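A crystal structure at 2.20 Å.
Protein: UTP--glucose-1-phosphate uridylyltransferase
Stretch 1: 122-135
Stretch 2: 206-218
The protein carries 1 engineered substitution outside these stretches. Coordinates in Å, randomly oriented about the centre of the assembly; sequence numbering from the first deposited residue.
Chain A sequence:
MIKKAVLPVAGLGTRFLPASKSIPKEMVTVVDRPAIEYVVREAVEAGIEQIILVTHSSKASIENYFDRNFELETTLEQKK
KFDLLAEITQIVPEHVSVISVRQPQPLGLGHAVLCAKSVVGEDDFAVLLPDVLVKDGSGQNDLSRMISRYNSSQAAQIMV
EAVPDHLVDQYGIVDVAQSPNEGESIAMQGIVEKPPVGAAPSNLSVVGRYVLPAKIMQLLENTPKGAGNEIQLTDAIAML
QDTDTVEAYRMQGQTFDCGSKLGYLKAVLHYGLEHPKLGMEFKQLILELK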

# COMPACT_ATOMS: atom_id res chain seq x y z
N GLU A 122 -21.04 -14.39 -20.46
CA GLU A 122 -21.99 -15.50 -20.77
C GLU A 122 -21.32 -16.85 -20.43
O GLU A 122 -21.98 -17.86 -20.62
CB GLU A 122 -22.48 -15.42 -22.23
CG GLU A 122 -23.42 -14.25 -22.55
CD GLU A 122 -23.54 -13.91 -24.03
N ASP A 123 -20.10 -16.89 -19.88
CA ASP A 123 -19.39 -18.17 -19.55
C ASP A 123 -19.96 -18.85 -18.29
O ASP A 123 -20.51 -18.17 -17.42
CB ASP A 123 -17.89 -17.99 -19.32
CG ASP A 123 -17.08 -17.89 -20.59
OD1 ASP A 123 -17.60 -17.32 -21.56
OD2 ASP A 123 -15.93 -18.42 -20.61
N ASP A 124 -19.82 -20.16 -18.23
CA ASP A 124 -20.10 -21.01 -17.05
C ASP A 124 -18.81 -20.99 -16.23
O ASP A 124 -17.78 -20.72 -16.81
CB ASP A 124 -20.61 -22.39 -17.51
CG ASP A 124 -22.10 -22.42 -17.85
OD1 ASP A 124 -22.70 -21.32 -18.08
OD2 ASP A 124 -22.70 -23.54 -17.82
N PHE A 125 -18.84 -21.11 -14.90
CA PHE A 125 -17.64 -20.71 -14.11
C PHE A 125 -17.58 -21.42 -12.77
O PHE A 125 -18.58 -21.92 -12.28
CB PHE A 125 -17.58 -19.21 -13.94
CG PHE A 125 -18.72 -18.63 -13.16
CD1 PHE A 125 -19.96 -18.47 -13.74
CD2 PHE A 125 -18.55 -18.28 -11.84
CE1 PHE A 125 -21.02 -17.93 -13.01
CE2 PHE A 125 -19.60 -17.72 -11.12
CZ PHE A 125 -20.83 -17.56 -11.69
N ALA A 126 -16.40 -21.51 -12.21
CA ALA A 126 -16.23 -22.14 -10.89
C ALA A 126 -16.15 -21.03 -9.82
O ALA A 126 -15.85 -19.89 -10.19
CB ALA A 126 -15.03 -23.06 -10.94
N VAL A 127 -16.50 -21.33 -8.57
CA VAL A 127 -16.27 -20.46 -7.38
C VAL A 127 -15.42 -21.26 -6.40
O VAL A 127 -15.75 -22.43 -6.15
CB VAL A 127 -17.58 -20.00 -6.72
CG1 VAL A 127 -17.32 -19.21 -5.45
CG2 VAL A 127 -18.48 -19.22 -7.68
N LEU A 128 -14.28 -20.71 -6.01
CA LEU A 128 -13.36 -21.30 -4.99
C LEU A 128 -13.41 -20.35 -3.79
O LEU A 128 -13.03 -19.17 -3.98
CB LEU A 128 -11.89 -21.40 -5.46
CG LEU A 128 -11.51 -22.25 -6.68
CD1 LEU A 128 -10.85 -23.57 -6.27
CD2 LEU A 128 -12.65 -22.48 -7.64
N LEU A 129 -13.93 -20.80 -2.65
CA LEU A 129 -13.76 -20.06 -1.37
C LEU A 129 -12.36 -20.41 -0.86
O LEU A 129 -12.07 -21.54 -0.50
CB LEU A 129 -14.83 -20.45 -0.36
CG LEU A 129 -16.29 -20.14 -0.71
CD1 LEU A 129 -17.07 -19.83 0.56
CD2 LEU A 129 -16.44 -18.98 -1.68
N PRO A 130 -11.45 -19.43 -0.81
CA PRO A 130 -10.04 -19.67 -0.50
C PRO A 130 -9.65 -19.86 0.98
O PRO A 130 -8.55 -20.21 1.24
CB PRO A 130 -9.41 -18.37 -1.01
CG PRO A 130 -10.47 -17.34 -0.62
CD PRO A 130 -11.77 -18.01 -1.01
N ASP A 131 -10.57 -19.68 1.92
CA ASP A 131 -10.32 -20.03 3.34
C ASP A 131 -10.35 -21.57 3.46
O ASP A 131 -9.85 -22.07 4.45
CB ASP A 131 -11.26 -19.25 4.27
CG ASP A 131 -12.65 -18.99 3.70
OD1 ASP A 131 -12.76 -18.58 2.49
OD2 ASP A 131 -13.63 -19.19 4.46
N VAL A 132 -10.84 -22.29 2.45
CA VAL A 132 -10.83 -23.78 2.44
C VAL A 132 -9.79 -24.30 1.45
O VAL A 132 -9.90 -23.94 0.26
CB VAL A 132 -12.22 -24.37 2.14
CG1 VAL A 132 -12.26 -25.88 2.44
CG2 VAL A 132 -13.28 -23.62 2.93
N LEU A 133 -8.83 -25.09 1.95
CA LEU A 133 -7.83 -25.87 1.18
C LEU A 133 -8.41 -27.26 0.97
O LEU A 133 -9.03 -27.73 1.91
CB LEU A 133 -6.54 -25.96 2.00
CG LEU A 133 -5.83 -24.63 2.27
CD1 LEU A 133 -4.36 -24.88 2.50
CD2 LEU A 133 -6.01 -23.63 1.13
N VAL A 134 -8.28 -27.83 -0.23
CA VAL A 134 -8.58 -29.27 -0.51
C VAL A 134 -7.27 -29.97 -0.88
O VAL A 134 -6.59 -29.46 -1.73
CB VAL A 134 -9.66 -29.46 -1.59
CG2 VAL A 134 -10.77 -28.46 -1.37
N LYS A 135 -6.93 -31.06 -0.19
CA LYS A 135 -5.78 -31.94 -0.47
C LYS A 135 -6.32 -33.15 -1.22
O LYS A 135 -7.39 -33.62 -0.82
CB LYS A 135 -5.08 -32.34 0.83
CG LYS A 135 -3.68 -32.88 0.63
CD LYS A 135 -2.71 -32.51 1.72
CE LYS A 135 -2.91 -33.30 2.99
NZ LYS A 135 -2.87 -34.76 2.72
N VAL A 206 -21.59 -28.53 2.75
CA VAL A 206 -21.12 -27.61 1.67
C VAL A 206 -19.68 -27.20 1.96
O VAL A 206 -19.42 -26.65 3.04
CB VAL A 206 -22.03 -26.38 1.60
CG1 VAL A 206 -21.51 -25.40 0.55
CG2 VAL A 206 -23.47 -26.79 1.37
N VAL A 207 -18.75 -27.42 1.03
CA VAL A 207 -17.30 -27.19 1.30
C VAL A 207 -16.88 -25.79 0.83
O VAL A 207 -15.94 -25.25 1.42
CB VAL A 207 -16.50 -28.32 0.65
CG1 VAL A 207 -15.03 -27.99 0.59
CG2 VAL A 207 -16.75 -29.62 1.39
N GLY A 208 -17.54 -25.19 -0.17
CA GLY A 208 -17.08 -23.91 -0.77
C GLY A 208 -16.36 -24.11 -2.10
O GLY A 208 -15.38 -23.34 -2.39
N ARG A 209 -16.83 -25.09 -2.89
CA ARG A 209 -16.48 -25.29 -4.32
C ARG A 209 -17.78 -25.42 -5.12
O ARG A 209 -18.65 -26.20 -4.76
CB ARG A 209 -15.55 -26.50 -4.49
CG ARG A 209 -14.24 -26.41 -3.72
CD ARG A 209 -13.27 -25.37 -4.28
NE ARG A 209 -11.95 -25.43 -3.65
CZ ARG A 209 -11.53 -24.66 -2.64
NH1 ARG A 209 -12.30 -23.74 -2.08
NH2 ARG A 209 -10.30 -24.80 -2.19
N TYR A 210 -17.90 -24.65 -6.18
CA TYR A 210 -19.11 -24.58 -7.02
C TYR A 210 -18.68 -24.52 -8.49
O TYR A 210 -17.63 -23.95 -8.83
CB TYR A 210 -19.99 -23.38 -6.67
CG TYR A 210 -20.31 -23.20 -5.20
CD1 TYR A 210 -19.35 -22.78 -4.28
CD2 TYR A 210 -21.59 -23.44 -4.73
CE1 TYR A 210 -19.65 -22.61 -2.94
CE2 TYR A 210 -21.91 -23.25 -3.39
CZ TYR A 210 -20.94 -22.83 -2.50
OH TYR A 210 -21.28 -22.64 -1.20
N VAL A 211 -19.49 -25.14 -9.34
CA VAL A 211 -19.54 -24.84 -10.80
C VAL A 211 -20.99 -24.47 -11.08
O VAL A 211 -21.84 -25.23 -10.68
CB VAL A 211 -19.07 -26.04 -11.62
CG1 VAL A 211 -18.93 -25.67 -13.08
CG2 VAL A 211 -17.80 -26.62 -11.04
N LEU A 212 -21.21 -23.29 -11.65
CA LEU A 212 -22.52 -22.62 -11.80
C LEU A 212 -22.61 -22.11 -13.23
O LEU A 212 -21.59 -21.80 -13.85
CB LEU A 212 -22.64 -21.42 -10.85
CG LEU A 212 -22.31 -21.66 -9.38
CD1 LEU A 212 -22.20 -20.33 -8.66
CD2 LEU A 212 -23.35 -22.54 -8.71
N PRO A 213 -23.82 -22.02 -13.78
CA PRO A 213 -24.02 -21.31 -15.04
C PRO A 213 -24.05 -19.80 -14.84
O PRO A 213 -24.24 -19.36 -13.76
CB PRO A 213 -25.39 -21.85 -15.50
CG PRO A 213 -26.12 -22.13 -14.21
CD PRO A 213 -25.04 -22.67 -13.29
N ALA A 214 -23.88 -19.06 -15.93
CA ALA A 214 -23.83 -17.59 -15.98
C ALA A 214 -25.18 -17.02 -15.60
O ALA A 214 -25.21 -15.86 -15.14
CB ALA A 214 -23.43 -17.14 -17.36
N LYS A 215 -26.25 -17.77 -15.91
CA LYS A 215 -27.64 -17.52 -15.45
C LYS A 215 -27.58 -16.95 -14.03
O LYS A 215 -28.38 -16.04 -13.74
CB LYS A 215 -28.43 -18.84 -15.30
CG LYS A 215 -29.28 -19.34 -16.46
CD LYS A 215 -29.99 -20.69 -16.14
N ILE A 216 -26.73 -17.56 -13.18
CA ILE A 216 -26.70 -17.35 -11.70
C ILE A 216 -26.59 -15.86 -11.40
O ILE A 216 -27.01 -15.50 -10.33
CB ILE A 216 -25.55 -18.12 -11.01
CG1 ILE A 216 -25.82 -18.48 -9.55
CG2 ILE A 216 -24.26 -17.32 -11.12
CD1 ILE A 216 -27.12 -19.24 -9.30
N MET A 217 -26.02 -15.06 -12.29
CA MET A 217 -25.75 -13.62 -12.05
C MET A 217 -27.05 -12.82 -12.08
O MET A 217 -27.11 -11.82 -11.34
CB MET A 217 -24.79 -13.02 -13.09
CG MET A 217 -23.41 -13.61 -13.06
SD MET A 217 -22.42 -13.05 -11.66
CE MET A 217 -21.03 -14.15 -11.89
N GLN A 218 -28.01 -13.21 -12.91
CA GLN A 218 -29.33 -12.52 -13.01
C GLN A 218 -30.20 -13.02 -11.87
O GLN A 218 -31.00 -12.24 -11.34
CB GLN A 218 -30.02 -12.80 -14.34
CG GLN A 218 -29.61 -11.82 -15.43
CD GLN A 218 -28.23 -12.13 -15.94
OE1 GLN A 218 -27.91 -13.29 -16.20
NE2 GLN A 218 -27.41 -11.10 -16.08

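The contact is built on two antiparallel strands, 125-128 and 209-212, whose axes approach to 4.5 Å with an angle of 161° between their N-to-C directions. Four backbone hydrogen bonds fix the register. F125 and L212 form one reciprocal pair: F125 N donates to L212 O over 3.0 Å (N-H...O angle 164°), and L212 N returns a bond to F125 O, also 3.0 Å (165°). V127 and Y210 form the next, with V127 N to Y210 O at 2.9 Å (158°) and Y210 N to V127 O at 3.1 Å (154°). Each of these residues therefore has both its amide and its carbonyl satisfied by the opposing strand. The intervening pair, A126 and V211, is non-hydrogen-bonded, and its CA atoms lie 4.3 Å apart. Here the CA hydrogens face carbonyls instead: A126 CA is 3.1 Å from Y210 O and V211 CA is 3.4 Å from F125 O, so both oxygens receive a CA-H...O contact in addition to their amide bond.

The ladder gains one more rung beyond the first strand, where L129 N donates to G208 O at 2.9 Å and a nearly linear 171°. G208 has phi/psi of 101/36, a conformation in which a CB would be jammed against the preceding carbonyl oxygen; an ideal CB would also lie only 3.1 Å from L129 CB. The chain turns a corner at this glycine.

R209 carries the main side-chain polar contacts. Its guanidinium reaches the type I turn running from L129 to V132 and binds carbonyls at both ends: NH1 donates to L129 O at 2.7 Å (145°), and NH2 to V132 O at 2.6 Å (148°). Both acceptors lie near the guanidinium plane, the direction in which its N-H bonds point. L129 O also accepts the turn's own bond from V132 N at 3.3 Å, while G208 O, already paired with L129 N, takes a second donor from R209 NH1 at 3.1 Å (160°). NE and NH2 have hydrogen-bonding partners elsewhere in the structure. L128 CD1 covers one face of the group, 3.4 Å from R209 NE. Proximity alone does not make a bond here: L129 N and R209 NH1 are 3.4 Å apart, but both are donors.

At the other end, A214 N makes a weak hydrogen bond to D124 OD1, at 3.3 Å and 148°. Nearby, P213 O accepts I216 N at 3.1 Å, and A214 O accepts M217 N at 3.1 Å as the chain enters its helix.

Apolar packing accompanies the ladder on the sheet face shared by F125, V127, Y210 and L212. F125, with chi1 at 63° (p), brings CZ to 3.4 Å from M217 CE and 3.5 Å from I216 CG2, the latter at the ring edge. V127 CG2 meets L212 CD1 at 4.0 Å, and V127 CB lies 4.1 Å from Y210 CD1.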